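Protease 2A (Rhinovirus C, PDB 5X45) is a viral protease of the chymotrypsin-like cysteine type that probably cuts the viral polyprotein and carries a bound zinc ion. Local coordinates at residues C73-Y79 with I91-I97; C102-G108 with M120-G125. All coordinates share one frame; numbering follows the deposited sequence.

Interaction 1 (C73-Y79 with I91-I97)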
loop_
_atom_site.group_PDB
_atom_site.type_symbol
_atom_site.label_atom_id
_atom_site.label_comp_id
_atom_site.label_asym_id
_atom_site.label_seq_id
_atom_site.Cartn_x
_atom_site.Cartn_y
_atom_site.Cartn_z
ATOM N N CYS A 73 -4.955 -11.445 -5.720
ATOM C CA CYS A 73 -4.316 -11.614 -4.412
ATOM C C CYS A 73 -5.040 -12.541 -3.446
ATOM O O CYS A 73 -6.236 -12.781 -3.558
ATOM C CB CYS A 73 -4.145 -10.259 -3.729
ATOM S SG CYS A 73 -3.191 -9.105 -4.681
ATOM N N VAL A 74 -4.277 -13.037 -2.483
ATOM C CA VAL A 74 -4.803 -13.765 -1.345
ATOM C C VAL A 74 -4.524 -12.968 -0.065
ATOM O O VAL A 74 -3.469 -12.343 0.058
ATOM C CB VAL A 74 -4.182 -15.158 -1.221
ATOM C CG1 VAL A 74 -4.967 -15.960 -0.208
ATOM C CG2 VAL A 74 -4.235 -15.866 -2.547
ATOM N N SER A 75 -5.482 -12.956 0.858
ATOM C CA SER A 75 -5.295 -12.331 2.168
ATOM C C SER A 75 -4.471 -13.149 3.167
ATOM O O SER A 75 -4.627 -14.365 3.284
ATOM C CB SER A 75 -6.652 -12.036 2.805
ATOM O OG SER A 75 -7.332 -11.011 2.109
ATOM N N HIS A 76 -3.604 -12.453 3.895
ATOM C CA HIS A 76 -2.874 -13.025 5.019
ATOM C C HIS A 76 -3.066 -12.107 6.217
ATOM O O HIS A 76 -2.826 -10.905 6.124
ATOM C CB HIS A 76 -1.382 -13.176 4.728
ATOM C CG HIS A 76 -1.053 -14.311 3.828
ATOM N ND1 HIS A 76 -1.099 -14.218 2.451
ATOM C CD2 HIS A 76 -0.714 -15.598 4.099
ATOM C CE1 HIS A 76 -0.771 -15.378 1.916
ATOM N NE2 HIS A 76 -0.538 -16.234 2.903
ATOM N N ASP A 77 -3.481 -12.672 7.340
ATOM C CA ASP A 77 -3.612 -11.906 8.574
ATOM C C ASP A 77 -2.276 -11.289 8.975
ATOM O O ASP A 77 -2.220 -10.140 9.395
ATOM C CB ASP A 77 -4.143 -12.787 9.704
ATOM C CG ASP A 77 -5.662 -12.904 9.690
ATOM O OD1 ASP A 77 -6.311 -12.230 8.857
ATOM O OD2 ASP A 77 -6.212 -13.669 10.517
ATOM N N TRP A 78 -1.195 -12.040 8.812
ATOM C CA TRP A 78 0.123 -11.486 9.049
ATOM C C TRP A 78 1.162 -12.153 8.180
ATOM O O TRP A 78 0.940 -13.249 7.673
ATOM C CB TRP A 78 0.504 -11.591 10.537
ATOM C CG TRP A 78 0.467 -12.980 11.144
ATOM C CD1 TRP A 78 -0.578 -13.548 11.796
ATOM C CD2 TRP A 78 1.532 -13.942 11.174
ATOM N NE1 TRP A 78 -0.247 -14.810 12.219
ATOM C CE2 TRP A 78 1.046 -15.078 11.858
ATOM C CE3 TRP A 78 2.841 -13.962 10.678
ATOM C CZ2 TRP A 78 1.822 -16.222 12.067
ATOM C CZ3 TRP A 78 3.611 -15.097 10.883
ATOM C CH2 TRP A 78 3.096 -16.216 11.572
ATOM N N TYR A 79 2.304 -11.490 8.029
ATOM C CA TYR A 79 3.321 -11.912 7.080
ATOM C C TYR A 79 4.701 -11.474 7.541
ATOM O O TYR A 79 4.857 -10.365 8.060
ATOM C CB TYR A 79 2.994 -11.303 5.712
ATOM C CG TYR A 79 3.625 -11.935 4.497
ATOM C CD1 TYR A 79 3.206 -13.178 4.035
ATOM C CD2 TYR A 79 4.602 -11.258 3.770
ATOM C CE1 TYR A 79 3.773 -13.748 2.904
ATOM C CE2 TYR A 79 5.169 -11.813 2.637
ATOM C CZ TYR A 79 4.751 -13.057 2.210
ATOM O OH TYR A 79 5.313 -13.612 1.084
ATOM N N ILE A 91 7.231 -8.628 11.571
ATOM C CA ILE A 91 5.901 -9.068 11.153
ATOM C C ILE A 91 5.028 -7.874 10.773
ATOM O O ILE A 91 5.019 -6.862 11.465
ATOM C CB ILE A 91 5.183 -9.872 12.261
ATOM C CG1 ILE A 91 5.998 -11.105 12.682
ATOM C CG2 ILE A 91 3.780 -10.261 11.812
ATOM C CD1 ILE A 91 6.519 -11.942 11.553
ATOM N N GLN A 92 4.292 -8.002 9.672
ATOM C CA GLN A 92 3.282 -7.020 9.309
ATOM C C GLN A 92 1.905 -7.685 9.246
ATOM O O GLN A 92 1.801 -8.902 9.142
ATOM C CB GLN A 92 3.633 -6.340 7.978
ATOM C CG GLN A 92 4.689 -5.244 8.126
ATOM C CD GLN A 92 4.838 -4.365 6.891
ATOM O OE1 GLN A 92 3.902 -4.205 6.105
ATOM N NE2 GLN A 92 6.015 -3.773 6.730
ATOM N N TYR A 93 0.857 -6.875 9.356
ATOM C CA TYR A 93 -0.516 -7.377 9.434
ATOM C C TYR A 93 -1.378 -6.915 8.259
ATOM O O TYR A 93 -1.075 -5.907 7.611
ATOM C CB TYR A 93 -1.155 -6.956 10.762
ATOM C CG TYR A 93 -0.470 -7.586 11.952
ATOM C CD1 TYR A 93 -0.836 -8.856 12.398
ATOM C CD2 TYR A 93 0.573 -6.942 12.602
ATOM C CE1 TYR A 93 -0.196 -9.453 13.480
ATOM C CE2 TYR A 93 1.217 -7.528 13.678
ATOM C CZ TYR A 93 0.827 -8.783 14.113
ATOM O OH TYR A 93 1.463 -9.370 15.182
ATOM N N ASN A 94 -2.436 -7.677 7.981
ATOM C CA ASN A 94 -3.386 -7.361 6.913
ATOM C C ASN A 94 -2.743 -7.176 5.544
ATOM O O ASN A 94 -2.722 -6.077 4.987
ATOM C CB ASN A 94 -4.206 -6.116 7.281
ATOM C CG ASN A 94 -5.040 -6.321 8.542
ATOM O OD1 ASN A 94 -4.830 -5.660 9.558
ATOM N ND2 ASN A 94 -5.993 -7.241 8.474
ATOM N N LEU A 95 -2.219 -8.268 5.000
ATOM C CA LEU A 95 -1.582 -8.203 3.701
ATOM C C LEU A 95 -2.387 -8.889 2.616
ATOM O O LEU A 95 -3.072 -9.889 2.852
ATOM C CB LEU A 95 -0.178 -8.802 3.763
ATOM C CG LEU A 95 0.716 -7.847 4.547
ATOM C CD1 LEU A 95 1.030 -8.425 5.914
ATOM C CD2 LEU A 95 1.973 -7.463 3.773
ATOM N N LEU A 96 -2.283 -8.328 1.418
ATOM C CA LEU A 96 -2.708 -8.999 0.205
ATOM C C LEU A 96 -1.467 -9.481 -0.533
ATOM O O LEU A 96 -0.525 -8.717 -0.722
ATOM C CB LEU A 96 -3.535 -8.060 -0.661
ATOM C CG LEU A 96 -4.800 -7.547 0.025
ATOM C CD1 LEU A 96 -5.203 -6.206 -0.563
ATOM C CD2 LEU A 96 -5.920 -8.569 -0.112
ATOM N N ILE A 97 -1.423 -10.761 -0.877
ATOM C CA ILE A 97 -0.249 -11.282 -1.571
ATOM C C ILE A 97 -0.605 -11.852 -2.933
ATOM O O ILE A 97 -1.484 -12.707 -3.040
ATOM C CB ILE A 97 0.465 -12.387 -0.775
ATOM C CG1 ILE A 97 0.626 -12.004 0.701
ATOM C CG2 ILE A 97 1.798 -12.723 -1.437
ATOM C CD1 ILE A 97 1.778 -11.094 0.982
#

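Interaction 2 (C102-G108 with M120-G125)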
loop_
_atom_site.group_PDB
_atom_site.type_symbol
_atom_site.label_atom_id
_atom_site.label_comp_id
_atom_site.label_asym_id
_atom_site.label_seq_id
_atom_site.Cartn_x
_atom_site.Cartn_y
_atom_site.Cartn_z
ATOM N N CYS A 102 8.257 -7.293 -8.199
ATOM C CA CYS A 102 8.482 -6.275 -7.183
ATOM C C CYS A 102 9.967 -6.135 -6.866
ATOM O O CYS A 102 10.668 -7.120 -6.656
ATOM C CB CYS A 102 7.694 -6.607 -5.918
ATOM S SG CYS A 102 7.774 -5.353 -4.626
ATOM N N GLU A 103 10.441 -4.896 -6.835
ATOM C CA GLU A 103 11.831 -4.599 -6.509
ATOM C C GLU A 103 11.877 -3.568 -5.393
ATOM O O GLU A 103 10.885 -2.885 -5.147
ATOM C CB GLU A 103 12.575 -4.054 -7.724
ATOM C CG GLU A 103 12.863 -5.040 -8.811
ATOM C CD GLU A 103 13.526 -4.359 -9.990
ATOM O OE1 GLU A 103 14.066 -3.247 -9.794
ATOM O OE2 GLU A 103 13.515 -4.927 -11.105
ATOM N N PRO A 104 13.037 -3.435 -4.728
ATOM C CA PRO A 104 13.200 -2.298 -3.817
ATOM C C PRO A 104 12.900 -0.980 -4.527
ATOM O O PRO A 104 13.396 -0.750 -5.626
ATOM C CB PRO A 104 14.673 -2.391 -3.406
ATOM C CG PRO A 104 14.981 -3.852 -3.491
ATOM C CD PRO A 104 14.170 -4.378 -4.647
ATOM N N GLY A 105 12.078 -0.136 -3.913
ATOM C CA GLY A 105 11.720 1.131 -4.521
ATOM C C GLY A 105 10.301 1.168 -5.058
ATOM O O GLY A 105 9.818 2.221 -5.473
ATOM N N ASP A 106 9.634 0.018 -5.068
ATOM C CA ASP A 106 8.276 -0.067 -5.599
ATOM C C ASP A 106 7.220 0.216 -4.521
ATOM O O ASP A 106 6.028 0.299 -4.824
ATOM C CB ASP A 106 8.029 -1.445 -6.236
ATOM C CG ASP A 106 8.838 -1.666 -7.520
ATOM O OD1 ASP A 106 9.441 -0.696 -8.036
ATOM O OD2 ASP A 106 8.876 -2.818 -8.011
ATOM N N CYS A 107 7.654 0.351 -3.269
ATOM C CA CYS A 107 6.724 0.582 -2.156
ATOM C C CYS A 107 5.895 1.853 -2.349
ATOM O O CYS A 107 6.414 2.897 -2.749
ATOM C CB CYS A 107 7.482 0.635 -0.823
ATOM S SG CYS A 107 8.400 -0.889 -0.437
ATOM N N GLY A 108 4.594 1.745 -2.091
ATOM C CA GLY A 108 3.696 2.873 -2.251
ATOM C C GLY A 108 2.847 2.783 -3.515
ATOM O O GLY A 108 1.831 3.473 -3.634
ATOM N N MET A 120 -1.479 -0.724 -1.087
ATOM C CA MET A 120 -0.205 -0.133 -1.490
ATOM C C MET A 120 0.896 -1.167 -1.347
ATOM O O MET A 120 0.922 -1.911 -0.366
ATOM C CB MET A 120 0.151 1.077 -0.629
ATOM C CG MET A 120 -0.417 2.404 -1.070
ATOM S SD MET A 120 0.275 3.763 -0.074
ATOM C CE MET A 120 -0.150 3.222 1.584
ATOM N N ILE A 121 1.806 -1.224 -2.308
ATOM C CA ILE A 121 2.941 -2.128 -2.180
ATOM C C ILE A 121 3.728 -1.779 -0.925
ATOM O O ILE A 121 4.042 -0.612 -0.690
ATOM C CB ILE A 121 3.876 -2.059 -3.382
ATOM C CG1 ILE A 121 3.146 -2.512 -4.647
ATOM C CG2 ILE A 121 5.134 -2.885 -3.103
ATOM C CD1 ILE A 121 4.013 -2.505 -5.875
ATOM N N THR A 122 4.033 -2.787 -0.115
ATOM C CA THR A 122 4.754 -2.569 1.130
ATOM C C THR A 122 6.009 -3.434 1.209
ATOM O O THR A 122 6.941 -3.139 1.958
ATOM C CB THR A 122 3.852 -2.863 2.327
ATOM O OG1 THR A 122 4.485 -2.426 3.531
ATOM C CG2 THR A 122 3.534 -4.349 2.407
ATOM N N ALA A 123 6.013 -4.499 0.416
ATOM C CA ALA A 123 7.115 -5.444 0.348
ATOM C C ALA A 123 6.866 -6.395 -0.814
ATOM O O ALA A 123 5.752 -6.479 -1.321
ATOM C CB ALA A 123 7.247 -6.214 1.647
ATOM N N GLY A 124 7.908 -7.089 -1.250
ATOM C CA GLY A 124 7.776 -8.103 -2.280
ATOM C C GLY A 124 9.120 -8.721 -2.621
ATOM O O GLY A 124 10.161 -8.180 -2.265
ATOM N N GLY A 125 9.110 -9.825 -3.358
ATOM C CA GLY A 125 10.358 -10.469 -3.720
ATOM C C GLY A 125 10.328 -11.177 -5.062
ATOM O O GLY A 125 10.017 -10.561 -6.084
#

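Interaction 1 (C73-Y79 with I91-I97)
Y79 and I97 face each other from opposite directions, and their meeting is a CH-pi contact: CD1 of I97 stands 3.6 Å from the centroid of the Y79 ring, only 6° off the ring normal. Y79 brings its ring over this methyl by setting CG anti to the backbone N (chi1 -161°). Nearer the backbone, CB of Y79 rests on CD1 of L95 at 3.5 Å, while H76 crosses I97 at about a right angle, with ND1 3.3 Å from CG1 of I97. W78 and Y93 lie on the other face of the ladder. The W78 indole swings outward, and its CB makes the contact with CD1 of Y93 (3.6 Å), with CG2 of I91 near CE3.

Between these two layers of side chains runs an antiparallel ladder that joins two sheets: V74–I97 and H76–L95 belong to the closed barrel of a chymotrypsin-like fold, Y79–Q92 to the hairpin 78-81/90-93 that leaves it. Both chains turn a corner, at D77 and N94, and the pairing changes phase there, H76–L95 being hydrogen-bonded and W78–Y93 not. N94 N donates to D77 O at 2.8 Å, approaching from above the carbonyl plane, 48° out of it. Further out, A130 packs on L95 and I97, L96 shares backbone bonds with F131, and H90 holds the Q92 amide through NE2.

Interaction 2 (C102-G108 with M120-G125)
With SG of C102 anti to the backbone N (chi1 -175°), the sulfur lies 3.6 Å from CA of G124 and 3.9 Å from CG2 of I121. The isoleucine in turn gathers CB, CG2 and CD1 round the carbonyl oxygen of D106, CB of I121 coming closest to D106 O at 3.5 Å. Next along, G108 N donates to I121 O at 2.8 Å with an N-H...O angle of 157°, the backbone hydrogen bond between the segments. CG of M120 lies 3.6 Å from G108 O.

The loop has its own internal frame. E103 to D106 form a type II turn, with G105 taking the positive phi of its third position, and the D106 carboxylate folds back so that OD2 accepts E103 N at 2.9 Å from above the carboxylate plane; S64 OG gives OD2 a second partner. The sequence from P104 through D106, C107 and G108 to G109 belongs to the PGDCGG signature of enterovirus and rhinovirus 2A proteases, consistent with C107 being the nucleophile. SG of C107 stands 3.6 Å from T122 O, where T122 and A123 form a classic beta bulge facing A130.

A backbone bond and the apolar packing of I121 and C102 hold loop and strand together. The turn itself is held by the bond from D106 N to E103 O and by the D106 carboxylate, at backbone angles of G105 that call for glycine, so the placing of C107 probably depends on the loop's own polar contacts as well as on the barrel strand.

Both interactions reach the same barrel, but at different depths. Interaction 1 is partly buried, with several exposed residues, and is joined by seven backbone hydrogen bonds, with side-chain packing on both faces, in a ladder that carries the pairing on into the hairpin 78-81/90-93. Interaction 2 is mostly buried and sets an irregular loop against one barrel strand, with one backbone hydrogen bond across it and mostly apolar packing beside it. The two meet where Q92 OE1 of interaction 1 probably hydrogen-bonds T122 OG1 of interaction 2, while L95 CD2 packs on T122 CG2. The hairpin is thereby tied to the strand that underlies the presumed active-site loop. Strand 129-133 packs against both.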